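Local coordinates for protein UDP-glucose 6-dehydrogenase (Pyrobaculum islandicum, PDB 3VTF) that probably oxidises UDP-glucose to UDP-glucuronate in two steps, reducing two molecules of NAD(+), and binds UDP-glucose, at residues 29-42 with 66-79. Sequence-based numbering, arbitrary orientation.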
ATOM      1  N   LEU A  29      11.411  -2.146  29.736  1.00 22.29           N
ATOM      2  CA  LEU A  29      12.532  -1.395  29.170  1.00 25.69           C
ATOM      3  C   LEU A  29      13.184  -2.136  28.014  1.00 29.76           C
ATOM      4  O   LEU A  29      14.390  -2.184  27.989  1.00 29.41           O
ATOM      5  CB  LEU A  29      13.553  -0.995  30.257  1.00 29.26           C
ATOM      6  CG  LEU A  29      12.980  -0.077  31.379  1.00 30.88           C
ATOM      7  CD1 LEU A  29      13.934   0.061  32.599  1.00 27.21           C
ATOM      8  CD2 LEU A  29      12.574   1.310  30.840  1.00 26.61           C
ATOM      9  N   GLY A  30      12.385  -2.674  27.056  1.00 26.42           N
ATOM     10  CA  GLY A  30      12.894  -3.119  25.756  1.00 24.80           C
ATOM     11  C   GLY A  30      13.261  -1.839  24.984  1.00 26.20           C
ATOM     12  O   GLY A  30      13.292  -0.695  25.523  1.00 25.55           O
ATOM     13  N   TYR A  31      13.458  -1.956  23.685  1.00 24.96           N
ATOM     14  CA  TYR A  31      13.870  -0.756  23.014  1.00 31.27           C
ATOM     15  C   TYR A  31      12.801   0.384  23.047  1.00 32.41           C
ATOM     16  O   TYR A  31      13.138   1.576  23.081  1.00 27.71           O
ATOM     17  CB  TYR A  31      14.459  -1.042  21.623  1.00 35.86           C
ATOM     18  CG  TYR A  31      13.468  -1.002  20.577  1.00 36.93           C
ATOM     19  CD1 TYR A  31      13.256   0.174  19.866  1.00 42.88           C
ATOM     20  CD2 TYR A  31      12.677  -2.145  20.269  1.00 41.26           C
ATOM     21  CE1 TYR A  31      12.278   0.246  18.874  1.00 43.45           C
ATOM     22  CE2 TYR A  31      11.697  -2.113  19.265  1.00 44.34           C
ATOM     23  CZ  TYR A  31      11.494  -0.912  18.570  1.00 53.39           C
ATOM     24  OH  TYR A  31      10.530  -0.887  17.562  1.00 63.75           O
ATOM     25  N   VAL A  32      11.531   0.025  22.980  1.00 25.00           N
ATOM     26  CA  VAL A  32      10.454   1.067  23.104  1.00 21.95           C
ATOM     27  C   VAL A  32      10.492   1.753  24.489  1.00 22.79           C
ATOM     28  O   VAL A  32      10.591   2.967  24.586  1.00 23.53           O
ATOM     29  CB  VAL A  32       9.046   0.482  22.842  1.00 24.69           C
ATOM     30  CG1 VAL A  32       7.972   1.553  23.095  1.00 22.27           C
ATOM     31  CG2 VAL A  32       8.936   0.100  21.372  1.00 23.72           C
ATOM     32  N   GLY A  33      10.465   0.969  25.538  1.00 20.43           N
ATOM     33  CA  GLY A  33      10.436   1.509  26.898  1.00 22.46           C
ATOM     34  C   GLY A  33      11.690   2.345  27.176  1.00 23.59           C
ATOM     35  O   GLY A  33      11.587   3.421  27.708  1.00 21.53           O
ATOM     36  N   VAL A  34      12.880   1.819  26.847  1.00 23.05           N
ATOM     37  CA  VAL A  34      14.121   2.550  27.238  1.00 23.96           C
ATOM     38  C   VAL A  34      14.300   3.812  26.398  1.00 22.11           C
ATOM     39  O   VAL A  34      14.706   4.841  26.951  1.00 20.98           O
ATOM     40  CB  VAL A  34      15.380   1.638  27.178  1.00 25.94           C
ATOM     41  CG1 VAL A  34      15.761   1.405  25.715  1.00 24.65           C
ATOM     42  CG2 VAL A  34      16.502   2.305  27.972  1.00 24.36           C
ATOM     43  N   VAL A  35      13.826   3.803  25.138  1.00 20.86           N
ATOM     44  CA  VAL A  35      13.911   5.011  24.329  1.00 21.91           C
ATOM     45  C   VAL A  35      12.901   6.056  24.834  1.00 23.53           C
ATOM     46  O   VAL A  35      13.158   7.291  24.848  1.00 23.55           O
ATOM     47  CB  VAL A  35      13.732   4.721  22.810  1.00 23.54           C
ATOM     48  CG1 VAL A  35      13.451   5.999  22.014  1.00 21.60           C
ATOM     49  CG2 VAL A  35      14.981   4.033  22.266  1.00 26.43           C
ATOM     50  N   HIS A  36      11.724   5.582  25.251  1.00 19.67           N
ATOM     51  CA  HIS A  36      10.789   6.605  25.822  1.00 21.58           C
ATOM     52  C   HIS A  36      11.274   7.151  27.136  1.00 19.72           C
ATOM     53  O   HIS A  36      11.107   8.339  27.432  1.00 22.51           O
ATOM     54  CB  HIS A  36       9.399   6.008  25.980  1.00 22.28           C
ATOM     55  CG  HIS A  36       8.646   5.959  24.643  1.00 22.59           C
ATOM     56  ND1 HIS A  36       8.949   5.062  23.664  1.00 22.47           N
ATOM     57  CD2 HIS A  36       7.691   6.803  24.125  1.00 23.32           C
ATOM     58  CE1 HIS A  36       8.182   5.338  22.565  1.00 23.19           C
ATOM     59  NE2 HIS A  36       7.410   6.385  22.873  1.00 22.72           N
ATOM     60  N   ALA A  37      11.819   6.271  27.955  1.00 22.43           N
ATOM     61  CA  ALA A  37      12.290   6.744  29.289  1.00 22.96           C
ATOM     62  C   ALA A  37      13.371   7.793  29.121  1.00 26.65           C
ATOM     63  O   ALA A  37      13.344   8.857  29.763  1.00 20.99           O
ATOM     64  CB  ALA A  37      12.781   5.550  30.100  1.00 22.47           C
ATOM     65  N   VAL A  38      14.361   7.469  28.302  1.00 22.25           N
ATOM     66  CA  VAL A  38      15.441   8.441  28.003  1.00 21.35           C
ATOM     67  C   VAL A  38      14.974   9.695  27.286  1.00 21.63           C
ATOM     68  O   VAL A  38      15.357  10.847  27.653  1.00 22.22           O
ATOM     69  CB  VAL A  38      16.568   7.718  27.183  1.00 22.81           C
ATOM     70  CG1 VAL A  38      17.551   8.749  26.586  1.00 25.97           C
ATOM     71  CG2 VAL A  38      17.288   6.710  28.058  1.00 21.30           C
ATOM     72  N   GLY A  39      14.125   9.509  26.287  1.00 23.38           N
ATOM     73  CA  GLY A  39      13.625  10.638  25.513  1.00 19.72           C
ATOM     74  C   GLY A  39      12.749  11.590  26.347  1.00 21.57           C
ATOM     75  O   GLY A  39      12.830  12.806  26.150  1.00 20.15           O
ATOM     76  N   PHE A  40      11.856  11.043  27.186  1.00 20.31           N
ATOM     77  CA  PHE A  40      11.003  11.916  27.963  1.00 21.17           C
ATOM     78  C   PHE A  40      11.901  12.716  28.922  1.00 21.18           C
ATOM     79  O   PHE A  40      11.630  13.924  29.152  1.00 24.06           O
ATOM     80  CB  PHE A  40       9.952  11.119  28.790  1.00 19.90           C
ATOM     81  CG  PHE A  40       8.766  10.609  27.963  1.00 20.96           C
ATOM     82  CD1 PHE A  40       8.147  11.423  27.058  1.00 21.39           C
ATOM     83  CD2 PHE A  40       8.217   9.333  28.217  1.00 19.70           C
ATOM     84  CE1 PHE A  40       7.002  10.979  26.354  1.00 21.91           C
ATOM     85  CE2 PHE A  40       7.139   8.884  27.452  1.00 21.30           C
ATOM     86  CZ  PHE A  40       6.538   9.714  26.540  1.00 21.85           C
ATOM     87  N   ALA A  41      12.913  12.048  29.519  1.00 20.16           N
ATOM     88  CA  ALA A  41      13.816  12.799  30.421  1.00 22.27           C
ATOM     89  C   ALA A  41      14.523  13.929  29.665  1.00 27.00           C
ATOM     90  O   ALA A  41      14.641  15.071  30.175  1.00 25.25           O
ATOM     91  CB  ALA A  41      14.846  11.859  31.073  1.00 21.02           C
ATOM     92  N   LEU A  42      14.915  13.669  28.409  1.00 26.50           N
ATOM     93  CA  LEU A  42      15.628  14.682  27.636  1.00 23.71           C
ATOM     94  C   LEU A  42      14.687  15.723  27.157  1.00 26.75           C
ATOM     95  O   LEU A  42      15.120  16.829  26.900  1.00 29.25           O
ATOM     96  CB  LEU A  42      16.396  14.068  26.433  1.00 26.76           C
ATOM     97  CG  LEU A  42      17.594  13.135  26.787  1.00 29.32           C
ATOM     98  CD1 LEU A  42      18.185  12.530  25.474  1.00 28.09           C
ATOM     99  CD2 LEU A  42      18.602  13.876  27.643  1.00 32.36           C
ATOM    100  N   HIS A  66      21.638  -2.203  27.525  1.00 35.05           N
ATOM    101  CA  HIS A  66      21.642  -3.670  27.388  1.00 36.46           C
ATOM    102  C   HIS A  66      21.296  -4.083  25.976  1.00 34.38           C
ATOM    103  O   HIS A  66      21.202  -5.258  25.660  1.00 36.80           O
ATOM    104  CB  HIS A  66      20.609  -4.273  28.359  1.00 35.99           C
ATOM    105  CG  HIS A  66      19.221  -3.720  28.131  1.00 41.13           C
ATOM    106  ND1 HIS A  66      18.936  -2.389  28.280  1.00 37.98           N
ATOM    107  CD2 HIS A  66      18.055  -4.327  27.679  1.00 36.99           C
ATOM    108  CE1 HIS A  66      17.633  -2.165  27.946  1.00 35.13           C
ATOM    109  NE2 HIS A  66      17.078  -3.350  27.614  1.00 32.12           N
ATOM    110  N   ILE A  67      21.116  -3.142  25.082  1.00 33.04           N
ATOM    111  CA  ILE A  67      20.640  -3.470  23.715  1.00 35.69           C
ATOM    112  C   ILE A  67      21.323  -2.499  22.825  1.00 37.16           C
ATOM    113  O   ILE A  67      21.715  -1.412  23.288  1.00 35.93           O
ATOM    114  CB  ILE A  67      19.072  -3.308  23.543  1.00 36.02           C
ATOM    115  CG1 ILE A  67      18.573  -1.902  23.955  1.00 42.40           C
ATOM    116  CG2 ILE A  67      18.342  -4.449  24.261  1.00 39.49           C
ATOM    117  CD1 ILE A  67      17.227  -1.495  23.326  1.00 43.63           C
ATOM    118  N   TYR A  68      21.480  -2.843  21.553  1.00 36.98           N
ATOM    119  CA  TYR A  68      22.170  -1.929  20.686  1.00 36.29           C
ATOM    120  C   TYR A  68      21.203  -1.053  19.956  1.00 36.80           C
ATOM    121  O   TYR A  68      20.369  -1.563  19.228  1.00 31.01           O
ATOM    122  CB  TYR A  68      23.034  -2.678  19.659  1.00 33.89           C
ATOM    123  CG  TYR A  68      23.545  -1.748  18.647  1.00 38.01           C
ATOM    124  CD1 TYR A  68      24.484  -0.733  19.000  1.00 40.37           C
ATOM    125  CD2 TYR A  68      23.097  -1.819  17.317  1.00 39.73           C
ATOM    126  CE1 TYR A  68      24.962   0.153  18.029  1.00 42.85           C
ATOM    127  CE2 TYR A  68      23.571  -0.924  16.365  1.00 39.65           C
ATOM    128  CZ  TYR A  68      24.511   0.026  16.740  1.00 42.64           C
ATOM    129  OH  TYR A  68      24.914   0.880  15.808  1.00 49.89           O
ATOM    130  N   GLU A  69      21.371   0.259  20.060  1.00 33.08           N
ATOM    131  CA  GLU A  69      20.508   1.181  19.335  1.00 33.80           C
ATOM    132  C   GLU A  69      21.330   2.439  19.088  1.00 28.99           C
ATOM    133  O   GLU A  69      21.859   3.018  20.052  1.00 34.15           O
ATOM    134  CB  GLU A  69      19.276   1.521  20.210  1.00 35.30           C
ATOM    135  CG  GLU A  69      18.267   2.486  19.591  1.00 29.95           C
ATOM    136  CD  GLU A  69      17.656   2.043  18.269  1.00 26.67           C
ATOM    137  OE1 GLU A  69      17.182   0.907  18.070  1.00 28.76           O
ATOM    138  OE2 GLU A  69      17.534   2.867  17.364  1.00 30.24           O
ATOM    139  N   PRO A  70      21.457   2.859  17.828  1.00 35.08           N
ATOM    140  CA  PRO A  70      22.367   3.955  17.462  1.00 32.98           C
ATOM    141  C   PRO A  70      22.105   5.225  18.283  1.00 33.91           C
ATOM    142  O   PRO A  70      20.938   5.724  18.313  1.00 29.98           O
ATOM    143  CB  PRO A  70      22.037   4.203  15.977  1.00 31.31           C
ATOM    144  CG  PRO A  70      21.659   2.835  15.469  1.00 35.38           C
ATOM    145  CD  PRO A  70      20.920   2.167  16.633  1.00 33.42           C
ATOM    146  N   GLY A  71      23.148   5.712  18.980  1.00 28.82           N
ATOM    147  CA  GLY A  71      23.002   6.969  19.774  1.00 34.54           C
ATOM    148  C   GLY A  71      22.392   6.773  21.183  1.00 35.91           C
ATOM    149  O   GLY A  71      22.322   7.717  21.951  1.00 33.15           O
ATOM    150  N   LEU A  72      22.028   5.538  21.565  1.00 31.27           N
ATOM    151  CA  LEU A  72      21.404   5.331  22.836  1.00 32.59           C
ATOM    152  C   LEU A  72      22.356   5.491  24.005  1.00 32.15           C
ATOM    153  O   LEU A  72      21.984   5.992  25.044  1.00 27.51           O
ATOM    154  CB  LEU A  72      20.721   3.950  22.900  1.00 30.41           C
ATOM    155  CG  LEU A  72      20.006   3.535  24.185  1.00 32.91           C
ATOM    156  CD1 LEU A  72      19.027   4.643  24.602  1.00 29.75           C
ATOM    157  CD2 LEU A  72      19.322   2.163  23.971  1.00 31.82           C
ATOM    158  N   GLU A  73      23.591   4.997  23.872  1.00 33.51           N
ATOM    159  CA  GLU A  73      24.457   5.096  24.992  1.00 28.60           C
ATOM    160  C   GLU A  73      24.687   6.550  25.363  1.00 27.68           C
ATOM    161  O   GLU A  73      24.723   6.868  26.535  1.00 26.68           O
ATOM    162  CB  GLU A  73      25.811   4.378  24.673  1.00 35.05           C
ATOM    163  CG  GLU A  73      26.842   4.605  25.763  1.00 40.61           C
ATOM    164  CD  GLU A  73      28.179   3.953  25.386  1.00 52.79           C
ATOM    165  OE1 GLU A  73      28.679   4.180  24.259  1.00 55.11           O
ATOM    166  OE2 GLU A  73      28.690   3.175  26.197  1.00 55.45           O
ATOM    167  N   GLU A  74      24.875   7.431  24.366  1.00 30.29           N
ATOM    168  CA  GLU A  74      25.024   8.863  24.636  1.00 33.19           C
ATOM    169  C   GLU A  74      23.736   9.557  25.112  1.00 34.33           C
ATOM    170  O   GLU A  74      23.793  10.411  25.987  1.00 28.15           O
ATOM    171  CB  GLU A  74      25.458   9.579  23.360  1.00 41.01           C
ATOM    172  CG  GLU A  74      25.743  11.064  23.619  1.00 49.19           C
ATOM    173  CD  GLU A  74      26.049  11.844  22.354  1.00 58.91           C
ATOM    174  OE1 GLU A  74      25.961  11.250  21.243  1.00 57.11           O
ATOM    175  OE2 GLU A  74      26.366  13.055  22.484  1.00 53.56           O
ATOM    176  N   ALA A  75      22.568   9.239  24.528  1.00 29.58           N
ATOM    177  CA  ALA A  75      21.310   9.807  25.049  1.00 28.21           C
ATOM    178  C   ALA A  75      21.083   9.393  26.512  1.00 27.56           C
ATOM    179  O   ALA A  75      20.715  10.220  27.394  1.00 28.86           O
ATOM    180  CB  ALA A  75      20.110   9.383  24.153  1.00 27.57           C
ATOM    181  N   LEU A  76      21.385   8.123  26.809  1.00 26.68           N
ATOM    182  CA  LEU A  76      21.171   7.637  28.153  1.00 27.26           C
ATOM    183  C   LEU A  76      22.085   8.439  29.157  1.00 28.61           C
ATOM    184  O   LEU A  76      21.629   8.915  30.223  1.00 28.69           O
ATOM    185  CB  LEU A  76      21.388   6.140  28.198  1.00 25.17           C
ATOM    186  CG  LEU A  76      21.477   5.481  29.583  1.00 25.88           C
ATOM    187  CD1 LEU A  76      20.168   5.624  30.363  1.00 25.11           C
ATOM    188  CD2 LEU A  76      21.883   4.012  29.425  1.00 26.43           C
ATOM    189  N   GLY A  77      23.355   8.609  28.800  1.00 30.51           N
ATOM    190  CA  GLY A  77      24.339   9.274  29.710  1.00 28.03           C
ATOM    191  C   GLY A  77      23.858  10.681  29.924  1.00 28.42           C
ATOM    192  O   GLY A  77      23.850  11.133  31.061  1.00 29.14           O
ATOM    193  N   ARG A  78      23.404  11.361  28.857  1.00 28.91           N
ATOM    194  CA  ARG A  78      22.796  12.718  28.983  1.00 30.52           C
ATOM    195  C   ARG A  78      21.545  12.735  29.882  1.00 31.98           C
ATOM    196  O   ARG A  78      21.385  13.587  30.739  1.00 31.75           O
ATOM    197  CB  ARG A  78      22.473  13.353  27.614  1.00 36.69           C
ATOM    198  CG  ARG A  78      23.669  13.590  26.698  1.00 42.85           C
ATOM    199  CD  ARG A  78      23.239  13.888  25.230  1.00 43.37           C
ATOM    200  NE  ARG A  78      22.481  15.138  25.158  1.00 45.79           N
ATOM    201  CZ  ARG A  78      23.016  16.352  24.940  1.00 48.54           C
ATOM    202  NH1 ARG A  78      24.320  16.492  24.751  1.00 36.90           N
ATOM    203  NH2 ARG A  78      22.244  17.452  24.927  1.00 45.93           N
ATOM    204  N   ALA A  79      20.639  11.779  29.722  1.00 30.32           N
ATOM    205  CA  ALA A  79      19.441  11.751  30.569  1.00 29.45           C
ATOM    206  C   ALA A  79      19.760  11.512  32.045  1.00 29.59           C
ATOM    207  O   ALA A  79      19.220  12.176  32.938  1.00 32.74           O
ATOM    208  CB  ALA A  79      18.461  10.670  29.999  1.00 24.49           C
TER
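His66 presents the edge of its imidazole to the loop just ahead of helix 31-43, where NE2 gives a weak hydrogen bond to Leu29 O (3.0 Å); at 125° the N-H is well off the line to the oxygen. Next comes Ile67, whose CG1 is tucked between backbone N and carbonyl carbon (chi1 54°). From there CD1 reaches the first turn of the helix, pressing on Tyr31 CB at a close 3.3 Å and meeting Val34 CG1 tip to tip. The hydroxyl of Tyr31 bonds to Leu177 O, and the same side chain touches the bound UDP-glucose. Glu69 comes near the Tyr31 ring, but its carboxylate is held elsewhere, by the backbone N of Gly180 and Ala182. Leu72 slants CD2 across Val34 CG1 and begins the hole, completed by Ala75, Leu76 and Ala79, that takes Val38 as a knob. Ala75 CB lies 3.6 Å from Val38 CG1 and also receives Leu42 CD1; Leu76 CD1 meets Val38 CG2 at 3.8 Å. Arg78 CB touches Leu42 CD2, which continues to Ala79 N at 3.6 Å. An alanine in place of Leu42 would end at CB and is likely to open a gap beside Ala75, Arg78 and Ala79. Ala79 CB also meets Ala41 CB at 4.0 Å; the segment axes approach to 9.0 Å and cross at 48°. Both helices pack beside strand 85-87 in the NAD-binding domain, and Gly30 at the N-cap with Gly33 in the first helical turn is consistent with the GxGxxG pattern of a Rossmann fold, whose first helix is 31-43.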